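Local coordinates for protein projannalysin (Methanocaldococcus jannaschii, PDB 4JIX) that is the soluble zymogen of a zinc-dependent metallopeptidase of the minigluzincin type, and probably cleaves peptide bonds once activated, at residues 15-20 with 69-73; 63-68 with 103-107. The protein carries 1 engineered substitution. One frame throughout, in Å; residues are numbered along the deposited sequence.

Interaction 1: 15-20 with 69-73. With ZN (zinc ion), chain C.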
loop_
_atom_site.group_PDB
_atom_site.type_symbol
_atom_site.label_atom_id
_atom_site.label_comp_id
_atom_site.label_asym_id
_atom_site.label_seq_id
_atom_site.Cartn_x
_atom_site.Cartn_y
_atom_site.Cartn_z
ATOM N N ILE A 15 -16.750 9.821 6.171
ATOM C CA ILE A 15 -15.682 9.028 6.777
ATOM C C ILE A 15 -14.734 9.983 7.537
ATOM O O ILE A 15 -14.384 9.719 8.694
ATOM C CB ILE A 15 -14.910 8.149 5.739
ATOM C CG1 ILE A 15 -15.865 7.170 4.985
ATOM C CG2 ILE A 15 -13.754 7.395 6.420
ATOM C CD1 ILE A 15 -15.229 6.435 3.732
ATOM N N VAL A 16 -14.331 11.092 6.882
ATOM C CA VAL A 16 -13.444 12.108 7.467
ATOM C C VAL A 16 -14.079 12.702 8.740
ATOM O O VAL A 16 -13.422 12.716 9.782
ATOM C CB VAL A 16 -13.045 13.221 6.453
ATOM C CG1 VAL A 16 -12.194 14.302 7.124
ATOM C CG2 VAL A 16 -12.294 12.632 5.259
ATOM N N ASN A 17 -15.352 13.152 8.665
ATOM C CA ASN A 17 -16.039 13.795 9.789
ATOM C C ASN A 17 -16.182 12.870 11.001
ATOM O O ASN A 17 -16.000 13.334 12.123
ATOM C CB ASN A 17 -17.404 14.363 9.362
ATOM C CG ASN A 17 -17.251 15.561 8.451
ATOM O OD1 ASN A 17 -16.195 16.183 8.374
ATOM N ND2 ASN A 17 -18.280 15.904 7.716
ATOM N N GLU A 18 -16.437 11.571 10.779
ATOM C CA GLU A 18 -16.558 10.576 11.844
ATOM C C GLU A 18 -15.230 10.428 12.616
ATOM O O GLU A 18 -15.242 10.300 13.839
ATOM C CB GLU A 18 -16.997 9.223 11.261
ATOM C CG GLU A 18 -18.497 9.133 11.021
ATOM C CD GLU A 18 -19.000 7.950 10.209
ATOM O OE1 GLU A 18 -18.183 7.075 9.842
ATOM O OE2 GLU A 18 -20.223 7.905 9.935
ATOM N N ILE A 19 -14.093 10.479 11.902
ATOM C CA ILE A 19 -12.751 10.377 12.501
ATOM C C ILE A 19 -12.421 11.672 13.259
ATOM O O ILE A 19 -11.928 11.599 14.386
ATOM C CB ILE A 19 -11.679 10.000 11.445
ATOM C CG1 ILE A 19 -11.935 8.561 10.931
ATOM C CG2 ILE A 19 -10.240 10.126 12.000
ATOM C CD1 ILE A 19 -11.331 8.234 9.526
ATOM N N LEU A 20 -12.722 12.846 12.670
ATOM C CA LEU A 20 -12.520 14.126 13.373
ATOM C C LEU A 20 -13.317 14.134 14.679
ATOM O O LEU A 20 -12.808 14.609 15.689
ATOM C CB LEU A 20 -12.915 15.331 12.505
ATOM C CG LEU A 20 -12.102 15.586 11.233
ATOM C CD1 LEU A 20 -12.852 16.550 10.325
ATOM C CD2 LEU A 20 -10.687 16.159 11.557
ATOM N N ILE A 69 -7.142 7.604 6.472
ATOM C CA ILE A 69 -7.531 8.927 6.972
ATOM C C ILE A 69 -7.171 9.029 8.457
ATOM O O ILE A 69 -6.662 10.069 8.876
ATOM C CB ILE A 69 -9.033 9.222 6.704
ATOM C CG1 ILE A 69 -9.321 9.308 5.184
ATOM C CG2 ILE A 69 -9.487 10.519 7.414
ATOM C CD1 ILE A 69 -10.823 9.089 4.797
ATOM N N LEU A 70 -7.450 7.962 9.251
ATOM C CA LEU A 70 -7.108 7.895 10.676
ATOM C C LEU A 70 -5.612 8.138 10.871
ATOM O O LEU A 70 -5.239 8.896 11.761
ATOM C CB LEU A 70 -7.498 6.534 11.282
ATOM C CG LEU A 70 -7.207 6.311 12.782
ATOM C CD1 LEU A 70 -8.065 7.227 13.699
ATOM C CD2 LEU A 70 -7.405 4.840 13.167
ATOM N N HIS A 71 -4.765 7.515 10.039
ATOM C CA HIS A 71 -3.312 7.715 10.126
ATOM C C HIS A 71 -2.960 9.213 10.009
ATOM O O HIS A 71 -2.249 9.741 10.859
ATOM C CB HIS A 71 -2.559 6.913 9.032
ATOM C CG HIS A 71 -1.061 7.033 9.145
ATOM N ND1 HIS A 71 -0.306 6.065 9.779
ATOM C CD2 HIS A 71 -0.242 8.031 8.738
ATOM C CE1 HIS A 71 0.954 6.479 9.704
ATOM N NE2 HIS A 71 1.038 7.682 9.117
ATOM N N GLU A 72 -3.449 9.882 8.960
ATOM C CA GLU A 72 -3.128 11.305 8.746
ATOM C C GLU A 72 -3.636 12.210 9.860
ATOM O O GLU A 72 -2.983 13.199 10.205
ATOM C CB GLU A 72 -3.738 11.812 7.430
ATOM C CG GLU A 72 -3.467 10.935 6.223
ATOM C CD GLU A 72 -2.007 10.735 5.901
ATOM O OE1 GLU A 72 -1.168 11.542 6.359
ATOM O OE2 GLU A 72 -1.697 9.731 5.227
ATOM N N LEU A 73 -4.846 11.915 10.354
ATOM C CA LEU A 73 -5.481 12.769 11.334
ATOM C C LEU A 73 -4.914 12.552 12.733
ATOM O O LEU A 73 -4.936 13.498 13.515
ATOM C CB LEU A 73 -7.017 12.659 11.273
ATOM C CG LEU A 73 -7.650 13.211 9.958
ATOM C CD1 LEU A 73 -9.162 13.153 10.001
ATOM C CD2 LEU A 73 -7.198 14.671 9.657
HETATM ZN ZN ZN C . 2.716 8.913 9.048
HETATM O O HOH W 1 3.566 7.639 7.493
#
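Ile15 opens the contact with its CG2 methyl, which lies 3.8 Å from Ile69 CD1, the two side chains crossing at about a right angle. One residue on, Val16 reaches the same methyl from its own side: Val16 CG2 is 3.9 Å from Ile69 CD1, and its short, beta-branched side chain also touches Leu50 of strand 49-53. Ile19, one turn after Ile15, points toward helix 62-78. Its CG1 branch sits beside the backbone N (chi1 -67°) and carries CD1 to Ile69 CG2, 3.6 Å away, while the CG2 branch, anti to that N, reaches Leu73 CD1, one turn further along, at 3.8 Å and touches Leu70 CD1 as well. A branched residue suits this place because its two arms serve different turns of the opposing helix. Cutting the side chain back to an alanine's methyl is likely to leave Ile69 CG2 and Leu73 CD1 without the neighbour they share and to open a gap between the helices. Leu20, at the more open end, sends CD2 to within 3.7 Å of Leu73 CD1, so that this one methyl of Leu73 is met by both Ile19 and Leu20. The segment axes approach to 10.1 Å at -45°, and the side chains that meet are all aliphatic. On the far side of 69-73, His71 NE2 binds the zinc ion at 2.1 Å, with His75 and His83 as the other protein ligands named for the site. The helix thus packs by one flank and bears on the other the HExxH zinc-binding motif of a gluzincin-like metallopeptidase.

Interaction 2: 63-68 with 103-107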
loop_
_atom_site.group_PDB
_atom_site.type_symbol
_atom_site.label_atom_id
_atom_site.label_comp_id
_atom_site.label_asym_id
_atom_site.label_seq_id
_atom_site.Cartn_x
_atom_site.Cartn_y
_atom_site.Cartn_z
ATOM N N GLU A 63 -13.193 0.274 5.164
ATOM C CA GLU A 63 -12.211 -0.117 6.169
ATOM C C GLU A 63 -10.802 0.434 5.820
ATOM O O GLU A 63 -10.130 0.973 6.708
ATOM C CB GLU A 63 -12.159 -1.643 6.310
ATOM C CG GLU A 63 -10.992 -2.111 7.174
ATOM C CD GLU A 63 -10.759 -3.605 7.217
ATOM O OE1 GLU A 63 -10.845 -4.175 8.326
ATOM O OE2 GLU A 63 -10.495 -4.209 6.152
ATOM N N LEU A 64 -10.377 0.328 4.535
ATOM C CA LEU A 64 -9.048 0.826 4.136
ATOM C C LEU A 64 -9.015 2.337 4.135
ATOM O O LEU A 64 -8.040 2.914 4.602
ATOM C CB LEU A 64 -8.591 0.282 2.761
ATOM C CG LEU A 64 -8.686 -1.237 2.515
ATOM C CD1 LEU A 64 -7.986 -1.610 1.219
ATOM C CD2 LEU A 64 -8.101 -2.058 3.685
ATOM N N LEU A 65 -10.079 2.985 3.651
ATOM C CA LEU A 65 -10.148 4.457 3.621
ATOM C C LEU A 65 -10.124 5.043 5.032
ATOM O O LEU A 65 -9.448 6.037 5.260
ATOM C CB LEU A 65 -11.405 4.946 2.872
ATOM C CG LEU A 65 -11.457 4.633 1.371
ATOM C CD1 LEU A 65 -12.805 5.020 0.786
ATOM C CD2 LEU A 65 -10.308 5.325 0.601
ATOM N N HIS A 66 -10.872 4.423 5.971
ATOM C CA HIS A 66 -10.929 4.839 7.375
ATOM C C HIS A 66 -9.527 4.789 8.012
ATOM O O HIS A 66 -9.134 5.729 8.695
ATOM C CB HIS A 66 -11.911 3.941 8.162
ATOM C CG HIS A 66 -11.888 4.177 9.643
ATOM N ND1 HIS A 66 -11.033 3.470 10.474
ATOM C CD2 HIS A 66 -12.604 5.046 10.393
ATOM C CE1 HIS A 66 -11.268 3.917 11.697
ATOM N NE2 HIS A 66 -12.196 4.874 11.697
ATOM N N TYR A 67 -8.803 3.682 7.803
ATOM C CA TYR A 67 -7.463 3.473 8.361
ATOM C C TYR A 67 -6.463 4.524 7.852
ATOM O O TYR A 67 -5.648 5.022 8.637
ATOM C CB TYR A 67 -6.939 2.060 8.015
ATOM C CG TYR A 67 -5.629 1.736 8.712
ATOM C CD1 TYR A 67 -5.616 1.191 9.997
ATOM C CD2 TYR A 67 -4.403 2.019 8.108
ATOM C CE1 TYR A 67 -4.416 0.930 10.660
ATOM C CE2 TYR A 67 -3.196 1.758 8.761
ATOM C CZ TYR A 67 -3.210 1.205 10.034
ATOM O OH TYR A 67 -2.031 0.955 10.695
ATOM N N ILE A 68 -6.508 4.814 6.537
ATOM C CA ILE A 68 -5.626 5.762 5.846
ATOM C C ILE A 68 -5.866 7.181 6.403
ATOM O O ILE A 68 -4.908 7.871 6.743
ATOM C CB ILE A 68 -5.876 5.681 4.305
ATOM C CG1 ILE A 68 -5.280 4.382 3.694
ATOM C CG2 ILE A 68 -5.357 6.918 3.565
ATOM C CD1 ILE A 68 -5.908 4.027 2.256
ATOM N N ILE A 103 -4.639 -4.739 8.108
ATOM C CA ILE A 103 -5.199 -3.703 7.238
ATOM C C ILE A 103 -4.111 -3.161 6.292
ATOM O O ILE A 103 -4.362 -2.953 5.098
ATOM C CB ILE A 103 -5.874 -2.577 8.064
ATOM C CG1 ILE A 103 -7.083 -3.166 8.854
ATOM C CG2 ILE A 103 -6.336 -1.412 7.137
ATOM C CD1 ILE A 103 -7.610 -2.296 10.016
ATOM N N GLU A 104 -2.916 -2.920 6.824
ATOM C CA GLU A 104 -1.797 -2.412 6.026
ATOM C C GLU A 104 -1.429 -3.400 4.916
ATOM O O GLU A 104 -1.127 -2.969 3.801
ATOM C CB GLU A 104 -0.589 -2.110 6.923
ATOM C CG GLU A 104 -0.784 -0.822 7.713
ATOM C CD GLU A 104 0.258 -0.525 8.774
ATOM O OE1 GLU A 104 1.226 -1.307 8.908
ATOM O OE2 GLU A 104 0.121 0.515 9.454
ATOM N N LEU A 105 -1.525 -4.715 5.188
ATOM C CA LEU A 105 -1.256 -5.707 4.143
ATOM C C LEU A 105 -2.353 -5.669 3.047
ATOM O O LEU A 105 -2.035 -5.822 1.862
ATOM C CB LEU A 105 -1.121 -7.124 4.717
ATOM C CG LEU A 105 -0.650 -8.182 3.705
ATOM C CD1 LEU A 105 0.785 -7.922 3.246
ATOM C CD2 LEU A 105 -0.845 -9.578 4.246
ATOM N N LYS A 106 -3.621 -5.421 3.437
ATOM C CA LYS A 106 -4.713 -5.301 2.465
ATOM C C LYS A 106 -4.451 -4.105 1.532
ATOM O O LYS A 106 -4.642 -4.223 0.321
ATOM C CB LYS A 106 -6.072 -5.163 3.162
ATOM C CG LYS A 106 -6.518 -6.430 3.894
ATOM C CD LYS A 106 -7.883 -6.194 4.548
ATOM C CE LYS A 106 -8.295 -7.339 5.443
ATOM N NZ LYS A 106 -9.618 -7.070 6.084
ATOM N N ILE A 107 -3.976 -2.979 2.096
ATOM C CA ILE A 107 -3.630 -1.769 1.337
ATOM C C ILE A 107 -2.509 -2.103 0.341
ATOM O O ILE A 107 -2.628 -1.826 -0.860
ATOM C CB ILE A 107 -3.251 -0.603 2.282
ATOM C CG1 ILE A 107 -4.508 -0.145 3.096
ATOM C CG2 ILE A 107 -2.611 0.585 1.484
ATOM C CD1 ILE A 107 -4.188 0.764 4.354
HETATM O O HOH W 2 -8.724 -6.249 8.991
#
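Tyr67 and Glu104 join two helices that cross steeply, at -109°, in the helical part of this minigluzincin: the HExxH-bearing helix 62-78 and the C-terminal helix 97-111. The tyrosine CG lies anti to the backbone N (chi1 -173°), which swings the ring out over helix 97-111. Ile103 CB lies over one ring face, offset toward the rim, and its CG2 comes obliquely to 3.6 Å from Tyr67 CG; an isoleucine suits this position because CG2 serves the ring while CG1 runs on beside the Glu63 carboxylate. Ile107 CD1 touches both Tyr67 CD2 and Ile68 CG1, the latter 3.8 Å away. Leu64 extends CD2 past Ile103 in the opposite direction and reaches Lys106 CB at 3.7 Å, so the aliphatic root of the lysine closes the apolar layer before its charge emerges. Lys106 is fully extended beyond CG, and Glu63 also stretches out; the two chains cross at about a right angle at the exposed margin, where length and charge are both useful. There Lys106 NZ donates to the syn lone pair of Glu63 OE2 at 3.0 Å, in a salt bridge. Water 2 braces the pair, donating to Glu63 OE1 and accepting from Lys106 NZ. More deeply placed, Glu104 faces Ile108 of the second subunit, and its OE2 is also hydrogen-bonded to a glycerol, probably from the crystallisation liquor. Its carboxylate is turned steeply against the tyrosine ring plane. Tyr67 OH donates to Glu104 OE2 at 2.5 Å, arriving from above the carboxylate, 43° out of its plane.

In the fold
Helix 62-78 is common to both interactions: residues 63-68 meet helix 97-111, and the next turn, 69-73, meets helix 12-22, with the two contact centres 12 Å apart. They touch directly, since Ile19 CD1 of interaction 1 lies 3.4 Å from His66 O of interaction 2, and Ile15 CD1 is 4.1 Å from Leu65 CD1. The zinc helix is therefore packed on different flanks by the N-terminal and C-terminal helices. Both lie near the same zinc ion: His71 of interaction 1 binds it, and the nearest side-chain atom of Glu104 in interaction 2 is about 9 Å from it. Both contacts also border the second subunit, whose Ile112 packs on His71, Glu72 and Ile68.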